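Local coordinates for kojibiose phosphorylase (Gut metagenome, PDB 6W0P), which belongs to glycoside hydrolase family 65, combining an N-terminal beta-rich domain, a helical catalytic domain and a C-terminal beta domain in one chain, at residues G36-G41 with A324-D329; G41-F46 with G57-G62; D305-D310 with K698-Y703; L357-Y362 with A671-I676. One frame throughout, in Å; residues are numbered along the deposited sequence.

Overall arrangement
Contacts 1 and 2 share Gly41 and strand 40-42, and they touch through Tyr39 O and Asn61 N: contact 2 pairs that strand with 58-60, while contact 1 ties the turn before it to the catalytic domain. Contacts 2 and 4 are buried, the one built on backbone bonds between strands, the other on aromatic and apolar packing of two catalytic-domain helices. Contact 1 is partly buried and centres on a carboxylate held by backbone amides. Contact 3 lies farthest out, about 26 Å from the chain centre (centre to centre), and mixes exposed polar groups with a buried indole. That indole, Trp700, packs on Ile676 of contact 4, whose Tyr360 in turn packs on Tyr325 of contact 1.

Contact 1: G36-G41 with A324-D329; sequences GNEYSG and AYHGFD
Glu38 has CG anti to its backbone N (chi1 -175°) and an extended chain beyond, which carries its carboxylate across to the backbone of His326 to Phe328 and over the ring of Tyr325. Glu38 sits in the turn of a beta hairpin between strands 35-36 and 40-42 of the N-terminal domain; the receiving loop follows helix 308-324 of the catalytic domain. OE1 of Glu38 is the focus: His326 N meets its anti lone pair at 2.9 Å, Phe328 N bonds to it at 2.9 Å on the syn side but well out of the carboxylate plane, and Gly327 N adds a weak, bent bond. The carboxylate stacks on Tyr325, the planes 10° apart, with OE1 3.6 Å above the ring centre. Asn332 serves both groups, giving ND2 to Glu38 OE2 and its carbonyl to Tyr325 OH. An Asx motif braces the turn, Asn37 OD1 accepting from Ser40 N at 2.9 Å; Ser40 OG adds a second bond at 2.7 Å. Tyr39 and Phe328 run alongside each other, Tyr39 CD1 3.5 Å from Phe328 CE2, ring planes 71° apart. Asn37 O meets the His326 ring at its edge, near the ring plane, 3.0 Å from CE1.

Contact 2: G41-F46 with G57-G62; sequences GTRAFF and GTYFNG
Gly41 forms an antiparallel hydrogen-bonded pair with Tyr59: its N reaches Tyr59 O at 2.8 Å, and its O accepts from Tyr59 N at 2.8 Å in a nearly straight bond. Thr42 faces Thr58 as a non-hydrogen-bonded pair; the two side chains stand next to each other on one face of the sheet, with their CG2 methyls 3.7 Å apart. CA of Thr42 also makes a CA-H...O contact to Gly57 O. Arg43 N closes the pairing on that same Gly57 O at 2.9 Å. Its side chain passes Tyr59, CD lying 3.9 Å from Tyr59 OH, and the bend at chi3 (68°) turns NE to the carbonyl of Leu55. The guanidinium also makes a salt bridge to Glu30 and bonds to the carbonyls of Thr340 and Cys661. Phe45 then brings its ring edge to the Gly57 carbonyl, CE2 lying 3.6 Å from O. Strand 40-42 is the middle of a three-stranded antiparallel sheet, between 35-36 and 58-60, with Phe46 packing on strand 109-118 and Phe60 on strand 245-256.

Contact 3: D305-D310 with K698-Y703; sequences DGSDSD and KNWNYY
Trp700 NE1 donates to Asp310 OD2 at 2.8 Å, keeping the acceptor in the indole plane and meeting the carboxylate on its anti side, 21° out of its plane. The two flat groups stand almost perpendicular, 86° apart. The other oxygen of Asp310, OD1, bonds to Thr649 OG1, so both oxygens of this buried carboxylate have partners. Asp310 lies in the first turn of helix 308-324, where Ser307 is the N-cap: its OG accepts from Asp310 N at 3.0 Å, while its CB rests 3.8 Å from Trp700 CD1. Asp305 N bonds to Tyr702 O at 3.0 Å, and Asp305 O accepts from Asn701 N. Asp305 CG is anti to its backbone N (chi1 -174°), and OD2 is met by Asn701 ND2 at 3.0 Å from above the carboxylate plane. Asp305 CB makes a CH-pi contact 3.5 Å over the centre of the Tyr702 ring, which also has a cation-pi partner in Lys717. Strand 303-305 is an edge strand of the five-stranded antiparallel sheet, beside strand 702-709.

Contact 4: L357-Y362 with A671-I676; sequences LPFYLY and AAWMNI
Phe359 turns the edge of its ring onto the face of the Trp673 indole in a T-shaped pair: the planes stand at 88°, and the centroid of the phenyl ring is 5.0 Å from that of the five-membered ring. CD1 of Phe359 leads, 3.6 Å from Trp673 CD1. On the same indole, CA of Phe359 lies over the six-membered ring, 3.9 Å from its centroid, in a CH-pi contact, so one residue sits over a face of both indole rings. Trp673 has CG anti to its backbone N (chi1 177°); its CB already points toward the opposing helix. Helices 351-361 and 666-680 belong to the catalytic domain, which in this family is an (alpha/alpha)6 barrel; the axes of their segments 357-361 and 671-676 approach to 9.7 Å and cross at 67°. Leu318 of helix 308-324 packs against both Phe359 and Trp673. At the far end of the indole, Tyr362 crosses Trp673 at about a right angle and brings CD2 to the indole edge, 3.9 Å from CH2. Pro358 meets the six-membered ring, CB 4.0 Å from Trp673 CZ3. Met674, bent at chi2 and chi3, meets the pyrrolidine ring obliquely, its SD lying 3.7 Å from Pro358 CB and 3.8 Å from Pro358 CG.

Contact 1: G36-G41 with A324-D329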
loop_
_atom_site.group_PDB
_atom_site.type_symbol
_atom_site.label_atom_id
_atom_site.label_comp_id
_atom_site.label_asym_id
_atom_site.label_seq_id
_atom_site.Cartn_x
_atom_site.Cartn_y
_atom_site.Cartn_z
ATOM N N GLY A 36 11.494 -10.626 -32.788
ATOM C CA GLY A 36 11.746 -9.241 -32.372
ATOM C C GLY A 36 12.913 -8.674 -33.132
ATOM O O GLY A 36 13.812 -9.454 -33.499
ATOM N N ASN A 37 12.882 -7.379 -33.403
ATOM C CA ASN A 37 13.979 -6.691 -34.123
ATOM C C ASN A 37 14.268 -5.372 -33.402
ATOM O O ASN A 37 14.748 -4.473 -34.084
ATOM C CB ASN A 37 13.656 -6.563 -35.615
ATOM C CG ASN A 37 12.444 -5.701 -35.928
ATOM O OD1 ASN A 37 11.796 -5.163 -35.032
ATOM N ND2 ASN A 37 12.130 -5.555 -37.211
ATOM N N GLU A 38 14.054 -5.337 -32.073
ATOM C CA GLU A 38 14.221 -4.186 -31.136
ATOM C C GLU A 38 13.152 -3.116 -31.387
ATOM O O GLU A 38 12.488 -2.686 -30.425
ATOM C CB GLU A 38 15.581 -3.497 -31.263
ATOM C CG GLU A 38 15.775 -2.414 -30.213
ATOM C CD GLU A 38 16.851 -1.388 -30.525
ATOM O OE1 GLU A 38 17.997 -1.816 -30.783
ATOM O OE2 GLU A 38 16.542 -0.164 -30.478
ATOM N N TYR A 39 13.005 -2.684 -32.639
ATOM C CA TYR A 39 11.974 -1.702 -33.047
ATOM C C TYR A 39 10.592 -2.254 -32.733
ATOM O O TYR A 39 9.712 -1.509 -32.309
ATOM C CB TYR A 39 12.097 -1.422 -34.541
ATOM C CG TYR A 39 11.048 -0.517 -35.132
ATOM C CD1 TYR A 39 11.134 0.868 -35.008
ATOM C CD2 TYR A 39 10.027 -1.046 -35.900
ATOM C CE1 TYR A 39 10.197 1.703 -35.598
ATOM C CE2 TYR A 39 9.077 -0.225 -36.491
ATOM C CZ TYR A 39 9.178 1.153 -36.364
ATOM O OH TYR A 39 8.261 1.937 -36.985
ATOM N N SER A 40 10.418 -3.543 -32.995
ATOM C CA SER A 40 9.106 -4.224 -32.951
ATOM C C SER A 40 9.289 -5.666 -32.466
ATOM O O SER A 40 10.390 -6.226 -32.611
ATOM C CB SER A 40 8.437 -4.157 -34.303
ATOM O OG SER A 40 9.152 -4.933 -35.263
ATOM N N GLY A 41 8.224 -6.235 -31.916
ATOM C CA GLY A 41 8.153 -7.662 -31.605
ATOM C C GLY A 41 6.767 -8.212 -31.816
ATOM O O GLY A 41 5.780 -7.460 -31.599
ATOM N N ALA A 324 16.134 -8.697 -28.899
ATOM C CA ALA A 324 15.722 -7.678 -27.910
ATOM C C ALA A 324 16.346 -6.308 -28.219
ATOM O O ALA A 324 15.668 -5.298 -27.979
ATOM C CB ALA A 324 16.084 -8.147 -26.524
ATOM N N TYR A 325 17.605 -6.256 -28.667
ATOM C CA TYR A 325 18.349 -4.980 -28.848
ATOM C C TYR A 325 19.520 -5.146 -29.819
ATOM O O TYR A 325 20.283 -6.103 -29.683
ATOM C CB TYR A 325 18.899 -4.513 -27.503
ATOM C CG TYR A 325 18.924 -3.019 -27.333
ATOM C CD1 TYR A 325 17.756 -2.331 -27.105
ATOM C CD2 TYR A 325 20.096 -2.291 -27.420
ATOM C CE1 TYR A 325 17.745 -0.960 -26.971
ATOM C CE2 TYR A 325 20.103 -0.905 -27.288
ATOM C CZ TYR A 325 18.919 -0.234 -27.047
ATOM O OH TYR A 325 18.887 1.124 -26.860
ATOM N N HIS A 326 19.695 -4.225 -30.762
ATOM C CA HIS A 326 20.910 -4.238 -31.623
ATOM C C HIS A 326 21.394 -2.819 -31.938
ATOM O O HIS A 326 22.204 -2.690 -32.855
ATOM C CB HIS A 326 20.661 -5.083 -32.879
ATOM C CG HIS A 326 19.665 -4.500 -33.833
ATOM N ND1 HIS A 326 18.312 -4.694 -33.699
ATOM C CD2 HIS A 326 19.831 -3.750 -34.949
ATOM C CE1 HIS A 326 17.685 -4.076 -34.690
ATOM N NE2 HIS A 326 18.590 -3.488 -35.473
ATOM N N GLY A 327 20.945 -1.800 -31.197
ATOM C CA GLY A 327 21.390 -0.415 -31.393
ATOM C C GLY A 327 20.593 0.275 -32.484
ATOM O O GLY A 327 21.138 1.187 -33.134
ATOM N N PHE A 328 19.342 -0.121 -32.701
ATOM C CA PHE A 328 18.490 0.510 -33.736
ATOM C C PHE A 328 18.135 1.944 -33.327
ATOM O O PHE A 328 18.006 2.782 -34.223
ATOM C CB PHE A 328 17.195 -0.263 -33.973
ATOM C CG PHE A 328 16.357 0.327 -35.078
ATOM C CD1 PHE A 328 16.718 0.143 -36.410
ATOM C CD2 PHE A 328 15.225 1.078 -34.790
ATOM C CE1 PHE A 328 15.967 0.694 -37.436
ATOM C CE2 PHE A 328 14.483 1.645 -35.819
ATOM C CZ PHE A 328 14.850 1.446 -37.136
ATOM N N ASP A 329 17.963 2.214 -32.032
ATOM C CA ASP A 329 17.363 3.490 -31.558
ATOM C C ASP A 329 17.838 3.851 -30.153
ATOM O O ASP A 329 17.515 3.153 -29.200
ATOM C CB ASP A 329 15.841 3.394 -31.561
ATOM C CG ASP A 329 15.124 4.724 -31.326
ATOM O OD1 ASP A 329 15.760 5.674 -30.811
ATOM O OD2 ASP A 329 13.934 4.796 -31.664
#

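Contact 2: G41-F46 with G57-G62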
loop_
_atom_site.group_PDB
_atom_site.type_symbol
_atom_site.label_atom_id
_atom_site.label_comp_id
_atom_site.label_asym_id
_atom_site.label_seq_id
_atom_site.Cartn_x
_atom_site.Cartn_y
_atom_site.Cartn_z
ATOM N N GLY A 41 8.224 -6.235 -31.916
ATOM C CA GLY A 41 8.153 -7.662 -31.605
ATOM C C GLY A 41 6.767 -8.212 -31.816
ATOM O O GLY A 41 5.780 -7.460 -31.599
ATOM N N THR A 42 6.687 -9.500 -32.154
ATOM C CA THR A 42 5.398 -10.215 -32.224
ATOM C C THR A 42 5.528 -11.530 -31.479
ATOM O O THR A 42 6.506 -12.246 -31.721
ATOM C CB THR A 42 4.944 -10.431 -33.675
ATOM O OG1 THR A 42 5.958 -11.188 -34.337
ATOM C CG2 THR A 42 4.724 -9.120 -34.387
ATOM N N ARG A 43 4.530 -11.830 -30.658
ATOM C CA ARG A 43 4.308 -13.184 -30.109
ATOM C C ARG A 43 4.006 -14.113 -31.279
ATOM O O ARG A 43 3.532 -13.631 -32.325
ATOM C CB ARG A 43 3.156 -13.161 -29.095
ATOM C CG ARG A 43 3.536 -12.578 -27.738
ATOM C CD ARG A 43 2.332 -12.433 -26.827
ATOM N NE ARG A 43 1.818 -13.735 -26.425
ATOM C CZ ARG A 43 2.286 -14.457 -25.420
ATOM N NH1 ARG A 43 3.303 -14.040 -24.686
ATOM N NH2 ARG A 43 1.730 -15.606 -25.133
ATOM N N ALA A 44 4.195 -15.413 -31.071
ATOM C CA ALA A 44 4.003 -16.459 -32.095
ATOM C C ALA A 44 2.535 -16.891 -32.090
ATOM O O ALA A 44 2.259 -18.114 -32.208
ATOM C CB ALA A 44 4.922 -17.614 -31.851
ATOM N N PHE A 45 1.630 -15.918 -31.967
ATOM C CA PHE A 45 0.180 -16.166 -32.034
ATOM C C PHE A 45 -0.095 -16.646 -33.458
ATOM O O PHE A 45 0.589 -16.202 -34.377
ATOM C CB PHE A 45 -0.617 -14.924 -31.639
ATOM C CG PHE A 45 -0.405 -13.740 -32.546
ATOM C CD1 PHE A 45 -1.130 -13.612 -33.719
ATOM C CD2 PHE A 45 0.528 -12.772 -32.231
ATOM C CE1 PHE A 45 -0.926 -12.526 -34.560
ATOM C CE2 PHE A 45 0.748 -11.700 -33.079
ATOM C CZ PHE A 45 0.018 -11.573 -34.239
ATOM N N PHE A 46 -1.016 -17.592 -33.582
ATOM C CA PHE A 46 -1.579 -18.089 -34.858
ATOM C C PHE A 46 -2.086 -16.915 -35.690
ATOM O O PHE A 46 -2.742 -16.013 -35.151
ATOM C CB PHE A 46 -2.698 -19.103 -34.592
ATOM C CG PHE A 46 -2.220 -20.424 -34.045
ATOM C CD1 PHE A 46 -0.867 -20.677 -33.845
ATOM C CD2 PHE A 46 -3.121 -21.437 -33.774
ATOM C CE1 PHE A 46 -0.429 -21.909 -33.374
ATOM C CE2 PHE A 46 -2.683 -22.661 -33.293
ATOM C CZ PHE A 46 -1.339 -22.900 -33.104
ATOM N N GLY A 57 -0.247 -10.410 -29.581
ATOM C CA GLY A 57 0.718 -9.459 -29.004
ATOM C C GLY A 57 1.682 -8.996 -30.066
ATOM O O GLY A 57 2.482 -9.837 -30.521
ATOM N N THR A 58 1.509 -7.747 -30.496
ATOM C CA THR A 58 2.397 -7.008 -31.419
ATOM C C THR A 58 2.800 -5.721 -30.701
ATOM O O THR A 58 1.886 -4.968 -30.325
ATOM C CB THR A 58 1.719 -6.727 -32.769
ATOM O OG1 THR A 58 1.182 -7.946 -33.293
ATOM C CG2 THR A 58 2.672 -6.103 -33.768
ATOM N N TYR A 59 4.092 -5.479 -30.486
ATOM C CA TYR A 59 4.529 -4.275 -29.746
ATOM C C TYR A 59 5.614 -3.559 -30.514
ATOM O O TYR A 59 6.357 -4.210 -31.240
ATOM C CB TYR A 59 4.997 -4.659 -28.351
ATOM C CG TYR A 59 4.160 -5.740 -27.717
ATOM C CD1 TYR A 59 2.960 -5.435 -27.086
ATOM C CD2 TYR A 59 4.562 -7.065 -27.750
ATOM C CE1 TYR A 59 2.209 -6.420 -26.471
ATOM C CE2 TYR A 59 3.810 -8.064 -27.151
ATOM C CZ TYR A 59 2.630 -7.736 -26.505
ATOM O OH TYR A 59 1.893 -8.704 -25.902
ATOM N N PHE A 60 5.685 -2.257 -30.287
ATOM C CA PHE A 60 6.715 -1.332 -30.800
ATOM C C PHE A 60 7.389 -0.682 -29.601
ATOM O O PHE A 60 6.670 -0.134 -28.753
ATOM C CB PHE A 60 6.081 -0.302 -31.733
ATOM C CG PHE A 60 5.442 -0.916 -32.954
ATOM C CD1 PHE A 60 6.183 -1.117 -34.114
ATOM C CD2 PHE A 60 4.118 -1.334 -32.927
ATOM C CE1 PHE A 60 5.606 -1.703 -35.236
ATOM C CE2 PHE A 60 3.539 -1.915 -34.048
ATOM C CZ PHE A 60 4.278 -2.089 -35.205
ATOM N N ASN A 61 8.719 -0.773 -29.534
ATOM C CA ASN A 61 9.521 -0.267 -28.393
ATOM C C ASN A 61 9.202 1.225 -28.238
ATOM O O ASN A 61 9.460 1.974 -29.206
ATOM C CB ASN A 61 10.999 -0.569 -28.637
ATOM C CG ASN A 61 11.831 -0.707 -27.380
ATOM O OD1 ASN A 61 11.802 0.166 -26.511
ATOM N ND2 ASN A 61 12.595 -1.786 -27.299
ATOM N N GLY A 62 8.618 1.636 -27.108
ATOM C CA GLY A 62 8.381 3.061 -26.783
ATOM C C GLY A 62 6.986 3.535 -27.177
ATOM O O GLY A 62 6.686 4.722 -27.002
#

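Contact 3: D305-D310 with K698-Y703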
loop_
_atom_site.group_PDB
_atom_site.type_symbol
_atom_site.label_atom_id
_atom_site.label_comp_id
_atom_site.label_asym_id
_atom_site.label_seq_id
_atom_site.Cartn_x
_atom_site.Cartn_y
_atom_site.Cartn_z
ATOM N N ASP A 305 29.601 -28.779 -26.163
ATOM C CA ASP A 305 29.719 -30.201 -26.564
ATOM C C ASP A 305 29.406 -31.057 -25.340
ATOM O O ASP A 305 29.945 -30.761 -24.271
ATOM C CB ASP A 305 31.097 -30.509 -27.147
ATOM C CG ASP A 305 31.219 -31.916 -27.694
ATOM O OD1 ASP A 305 30.558 -32.213 -28.698
ATOM O OD2 ASP A 305 31.916 -32.719 -27.071
ATOM N N GLY A 306 28.563 -32.075 -25.504
ATOM C CA GLY A 306 28.222 -33.028 -24.433
ATOM C C GLY A 306 26.844 -32.765 -23.858
ATOM O O GLY A 306 26.432 -33.559 -22.993
ATOM N N SER A 307 26.137 -31.722 -24.331
ATOM C CA SER A 307 24.754 -31.384 -23.903
ATOM C C SER A 307 24.003 -30.679 -25.038
ATOM O O SER A 307 24.119 -29.468 -25.142
ATOM C CB SER A 307 24.733 -30.559 -22.653
ATOM O OG SER A 307 23.402 -30.155 -22.367
ATOM N N ASP A 308 23.306 -31.443 -25.877
ATOM C CA ASP A 308 22.468 -30.933 -26.990
ATOM C C ASP A 308 21.449 -29.962 -26.404
ATOM O O ASP A 308 21.130 -28.959 -27.071
ATOM C CB ASP A 308 21.781 -32.075 -27.745
ATOM C CG ASP A 308 22.761 -33.021 -28.430
ATOM O OD1 ASP A 308 23.872 -32.569 -28.801
ATOM O OD2 ASP A 308 22.391 -34.190 -28.613
ATOM N N SER A 309 20.972 -30.263 -25.196
ATOM C CA SER A 309 19.966 -29.465 -24.460
ATOM C C SER A 309 20.550 -28.078 -24.141
ATOM O O SER A 309 19.866 -27.048 -24.376
ATOM C CB SER A 309 19.539 -30.187 -23.233
ATOM O OG SER A 309 18.807 -29.293 -22.396
ATOM N N ASP A 310 21.797 -28.022 -23.681
ATOM C CA ASP A 310 22.444 -26.730 -23.332
ATOM C C ASP A 310 22.860 -26.026 -24.625
ATOM O O ASP A 310 22.824 -24.805 -24.669
ATOM C CB ASP A 310 23.590 -26.926 -22.341
ATOM C CG ASP A 310 23.148 -27.026 -20.893
ATOM O OD1 ASP A 310 22.075 -26.491 -20.573
ATOM O OD2 ASP A 310 23.911 -27.587 -20.094
ATOM N N LYS A 698 30.689 -29.726 -15.419
ATOM C CA LYS A 698 30.840 -31.209 -15.287
ATOM C C LYS A 698 30.113 -31.904 -16.442
ATOM O O LYS A 698 30.609 -32.907 -16.909
ATOM C CB LYS A 698 30.368 -31.709 -13.904
ATOM C CG LYS A 698 28.922 -32.184 -13.790
ATOM C CD LYS A 698 28.209 -31.747 -12.514
ATOM C CE LYS A 698 26.737 -32.130 -12.490
ATOM N NZ LYS A 698 25.954 -31.265 -11.569
ATOM N N ASN A 699 29.022 -31.313 -16.920
ATOM C CA ASN A 699 28.134 -31.851 -17.982
ATOM C C ASN A 699 28.691 -31.614 -19.390
ATOM O O ASN A 699 28.080 -32.140 -20.340
ATOM C CB ASN A 699 26.749 -31.205 -17.885
ATOM C CG ASN A 699 26.103 -31.467 -16.541
ATOM O OD1 ASN A 699 26.081 -32.603 -16.071
ATOM N ND2 ASN A 699 25.596 -30.425 -15.909
ATOM N N TRP A 700 29.736 -30.807 -19.573
ATOM C CA TRP A 700 30.216 -30.447 -20.938
ATOM C C TRP A 700 31.645 -30.965 -21.162
ATOM O O TRP A 700 32.529 -30.653 -20.340
ATOM C CB TRP A 700 30.171 -28.935 -21.191
ATOM C CG TRP A 700 28.868 -28.239 -20.941
ATOM C CD1 TRP A 700 27.621 -28.781 -20.965
ATOM C CD2 TRP A 700 28.687 -26.833 -20.677
ATOM N NE1 TRP A 700 26.689 -27.825 -20.682
ATOM C CE2 TRP A 700 27.306 -26.619 -20.511
ATOM C CE3 TRP A 700 29.552 -25.745 -20.557
ATOM C CZ2 TRP A 700 26.764 -25.360 -20.245
ATOM C CZ3 TRP A 700 29.023 -24.506 -20.276
ATOM C CH2 TRP A 700 27.644 -24.315 -20.106
ATOM N N ASN A 701 31.873 -31.609 -22.307
ATOM C CA ASN A 701 33.220 -32.009 -22.808
ATOM C C ASN A 701 34.032 -30.746 -23.085
ATOM O O ASN A 701 35.135 -30.648 -22.596
ATOM C CB ASN A 701 33.125 -32.862 -24.075
ATOM C CG ASN A 701 32.384 -34.155 -23.819
ATOM O OD1 ASN A 701 32.543 -34.735 -22.738
ATOM N ND2 ASN A 701 31.569 -34.588 -24.781
ATOM N N TYR A 702 33.456 -29.782 -23.786
ATOM C CA TYR A 702 34.063 -28.453 -23.989
ATOM C C TYR A 702 32.954 -27.420 -24.122
ATOM O O TYR A 702 31.795 -27.786 -24.376
ATOM C CB TYR A 702 35.039 -28.485 -25.168
ATOM C CG TYR A 702 34.486 -28.582 -26.571
ATOM C CD1 TYR A 702 33.880 -27.489 -27.185
ATOM C CD2 TYR A 702 34.649 -29.741 -27.334
ATOM C CE1 TYR A 702 33.395 -27.565 -28.485
ATOM C CE2 TYR A 702 34.191 -29.827 -28.642
ATOM C CZ TYR A 702 33.565 -28.733 -29.214
ATOM O OH TYR A 702 33.127 -28.785 -30.504
ATOM N N TYR A 703 33.307 -26.157 -23.922
ATOM C CA TYR A 703 32.489 -24.998 -24.335
ATOM C C TYR A 703 33.416 -23.998 -25.014
ATOM O O TYR A 703 34.658 -24.006 -24.764
ATOM C CB TYR A 703 31.751 -24.372 -23.149
ATOM C CG TYR A 703 32.643 -23.881 -22.042
ATOM C CD1 TYR A 703 33.048 -24.714 -21.016
ATOM C CD2 TYR A 703 33.071 -22.565 -22.009
ATOM C CE1 TYR A 703 33.883 -24.258 -20.005
ATOM C CE2 TYR A 703 33.882 -22.084 -20.994
ATOM C CZ TYR A 703 34.294 -22.936 -19.990
ATOM O OH TYR A 703 35.100 -22.460 -19.000
#

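Contact 4: L357-Y362 with A671-I676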
loop_
_atom_site.group_PDB
_atom_site.type_symbol
_atom_site.label_atom_id
_atom_site.label_comp_id
_atom_site.label_asym_id
_atom_site.label_seq_id
_atom_site.Cartn_x
_atom_site.Cartn_y
_atom_site.Cartn_z
ATOM N N LEU A 357 23.546 -5.461 -19.714
ATOM C CA LEU A 357 24.502 -4.633 -20.500
ATOM C C LEU A 357 25.702 -5.465 -20.947
ATOM O O LEU A 357 26.123 -5.348 -22.092
ATOM C CB LEU A 357 24.942 -3.428 -19.668
ATOM C CG LEU A 357 25.861 -2.442 -20.373
ATOM C CD1 LEU A 357 25.197 -1.902 -21.618
ATOM C CD2 LEU A 357 26.241 -1.316 -19.440
ATOM N N PRO A 358 26.352 -6.270 -20.077
ATOM C CA PRO A 358 27.639 -6.875 -20.426
ATOM C C PRO A 358 27.661 -7.677 -21.735
ATOM O O PRO A 358 28.621 -7.612 -22.461
ATOM C CB PRO A 358 27.883 -7.805 -19.238
ATOM C CG PRO A 358 27.223 -7.094 -18.090
ATOM C CD PRO A 358 25.941 -6.593 -18.698
ATOM N N PHE A 359 26.597 -8.412 -22.041
ATOM C CA PHE A 359 26.520 -9.128 -23.340
ATOM C C PHE A 359 26.766 -8.110 -24.471
ATOM O O PHE A 359 27.525 -8.409 -25.418
ATOM C CB PHE A 359 25.188 -9.861 -23.508
ATOM C CG PHE A 359 25.006 -10.404 -24.898
ATOM C CD1 PHE A 359 25.582 -11.609 -25.267
ATOM C CD2 PHE A 359 24.297 -9.694 -25.850
ATOM C CE1 PHE A 359 25.453 -12.086 -26.564
ATOM C CE2 PHE A 359 24.146 -10.183 -27.141
ATOM C CZ PHE A 359 24.725 -11.376 -27.493
ATOM N N TYR A 360 26.132 -6.937 -24.398
ATOM C CA TYR A 360 26.205 -5.910 -25.480
ATOM C C TYR A 360 27.594 -5.252 -25.498
ATOM O O TYR A 360 28.075 -4.953 -26.587
ATOM C CB TYR A 360 25.035 -4.920 -25.396
ATOM C CG TYR A 360 23.700 -5.612 -25.522
ATOM C CD1 TYR A 360 23.214 -6.028 -26.754
ATOM C CD2 TYR A 360 22.920 -5.859 -24.401
ATOM C CE1 TYR A 360 22.000 -6.692 -26.864
ATOM C CE2 TYR A 360 21.709 -6.527 -24.492
ATOM C CZ TYR A 360 21.244 -6.946 -25.729
ATOM O OH TYR A 360 20.042 -7.608 -25.809
ATOM N N LEU A 361 28.213 -5.049 -24.335
ATOM C CA LEU A 361 29.550 -4.420 -24.196
ATOM C C LEU A 361 30.583 -5.233 -24.980
ATOM O O LEU A 361 31.483 -4.624 -25.538
ATOM C CB LEU A 361 29.933 -4.330 -22.718
ATOM C CG LEU A 361 29.282 -3.190 -21.944
ATOM C CD1 LEU A 361 29.525 -3.351 -20.454
ATOM C CD2 LEU A 361 29.755 -1.824 -22.430
ATOM N N TYR A 362 30.429 -6.559 -25.033
ATOM C CA TYR A 362 31.418 -7.495 -25.621
ATOM C C TYR A 362 31.022 -7.927 -27.036
ATOM O O TYR A 362 31.800 -8.677 -27.631
ATOM C CB TYR A 362 31.618 -8.687 -24.685
ATOM C CG TYR A 362 32.439 -8.359 -23.471
ATOM C CD1 TYR A 362 33.816 -8.237 -23.558
ATOM C CD2 TYR A 362 31.838 -8.145 -22.239
ATOM C CE1 TYR A 362 34.570 -7.930 -22.442
ATOM C CE2 TYR A 362 32.579 -7.846 -21.109
ATOM C CZ TYR A 362 33.952 -7.721 -21.220
ATOM O OH TYR A 362 34.699 -7.392 -20.126
ATOM N N ALA A 671 21.544 -13.764 -18.153
ATOM C CA ALA A 671 22.291 -14.395 -17.043
ATOM C C ALA A 671 22.957 -15.686 -17.524
ATOM O O ALA A 671 23.965 -16.056 -16.927
ATOM C CB ALA A 671 21.373 -14.673 -15.883
ATOM N N ALA A 672 22.409 -16.352 -18.543
ATOM C CA ALA A 672 22.953 -17.635 -19.035
ATOM C C ALA A 672 24.303 -17.329 -19.688
ATOM O O ALA A 672 25.300 -18.032 -19.398
ATOM C CB ALA A 672 21.994 -18.297 -19.989
ATOM N N TRP A 673 24.345 -16.262 -20.485
ATOM C CA TRP A 673 25.593 -15.815 -21.137
ATOM C C TRP A 673 26.592 -15.436 -20.046
ATOM O O TRP A 673 27.745 -15.856 -20.134
ATOM C CB TRP A 673 25.344 -14.649 -22.090
ATOM C CG TRP A 673 26.608 -14.141 -22.710
ATOM C CD1 TRP A 673 27.172 -14.566 -23.870
ATOM C CD2 TRP A 673 27.480 -13.130 -22.187
ATOM N NE1 TRP A 673 28.316 -13.867 -24.127
ATOM C CE2 TRP A 673 28.527 -12.972 -23.118
ATOM C CE3 TRP A 673 27.456 -12.309 -21.055
ATOM C CZ2 TRP A 673 29.567 -12.067 -22.922
ATOM C CZ3 TRP A 673 28.480 -11.413 -20.863
ATOM C CH2 TRP A 673 29.519 -11.289 -21.789
ATOM N N MET A 674 26.145 -14.653 -19.070
ATOM C CA MET A 674 26.983 -14.165 -17.948
ATOM C C MET A 674 27.570 -15.345 -17.174
ATOM O O MET A 674 28.789 -15.318 -16.902
ATOM C CB MET A 674 26.141 -13.339 -16.978
ATOM C CG MET A 674 25.481 -12.184 -17.649
ATOM S SD MET A 674 26.520 -10.778 -17.420
ATOM C CE MET A 674 26.109 -10.326 -15.743
ATOM N N ASN A 675 26.706 -16.304 -16.803
ATOM C CA ASN A 675 27.102 -17.525 -16.061
ATOM C C ASN A 675 28.214 -18.245 -16.841
ATOM O O ASN A 675 29.147 -18.779 -16.180
ATOM C CB ASN A 675 25.940 -18.463 -15.752
ATOM C CG ASN A 675 26.139 -19.229 -14.457
ATOM O OD1 ASN A 675 25.167 -19.505 -13.758
ATOM N ND2 ASN A 675 27.379 -19.613 -14.147
ATOM N N ILE A 676 28.154 -18.254 -18.177
ATOM C CA ILE A 676 29.160 -18.984 -19.012
ATOM C C ILE A 676 30.467 -18.173 -19.050
ATOM O O ILE A 676 31.515 -18.771 -18.715
ATOM C CB ILE A 676 28.598 -19.326 -20.406
ATOM C CG1 ILE A 676 27.523 -20.421 -20.301
ATOM C CG2 ILE A 676 29.733 -19.706 -21.347
ATOM C CD1 ILE A 676 26.780 -20.744 -21.615
#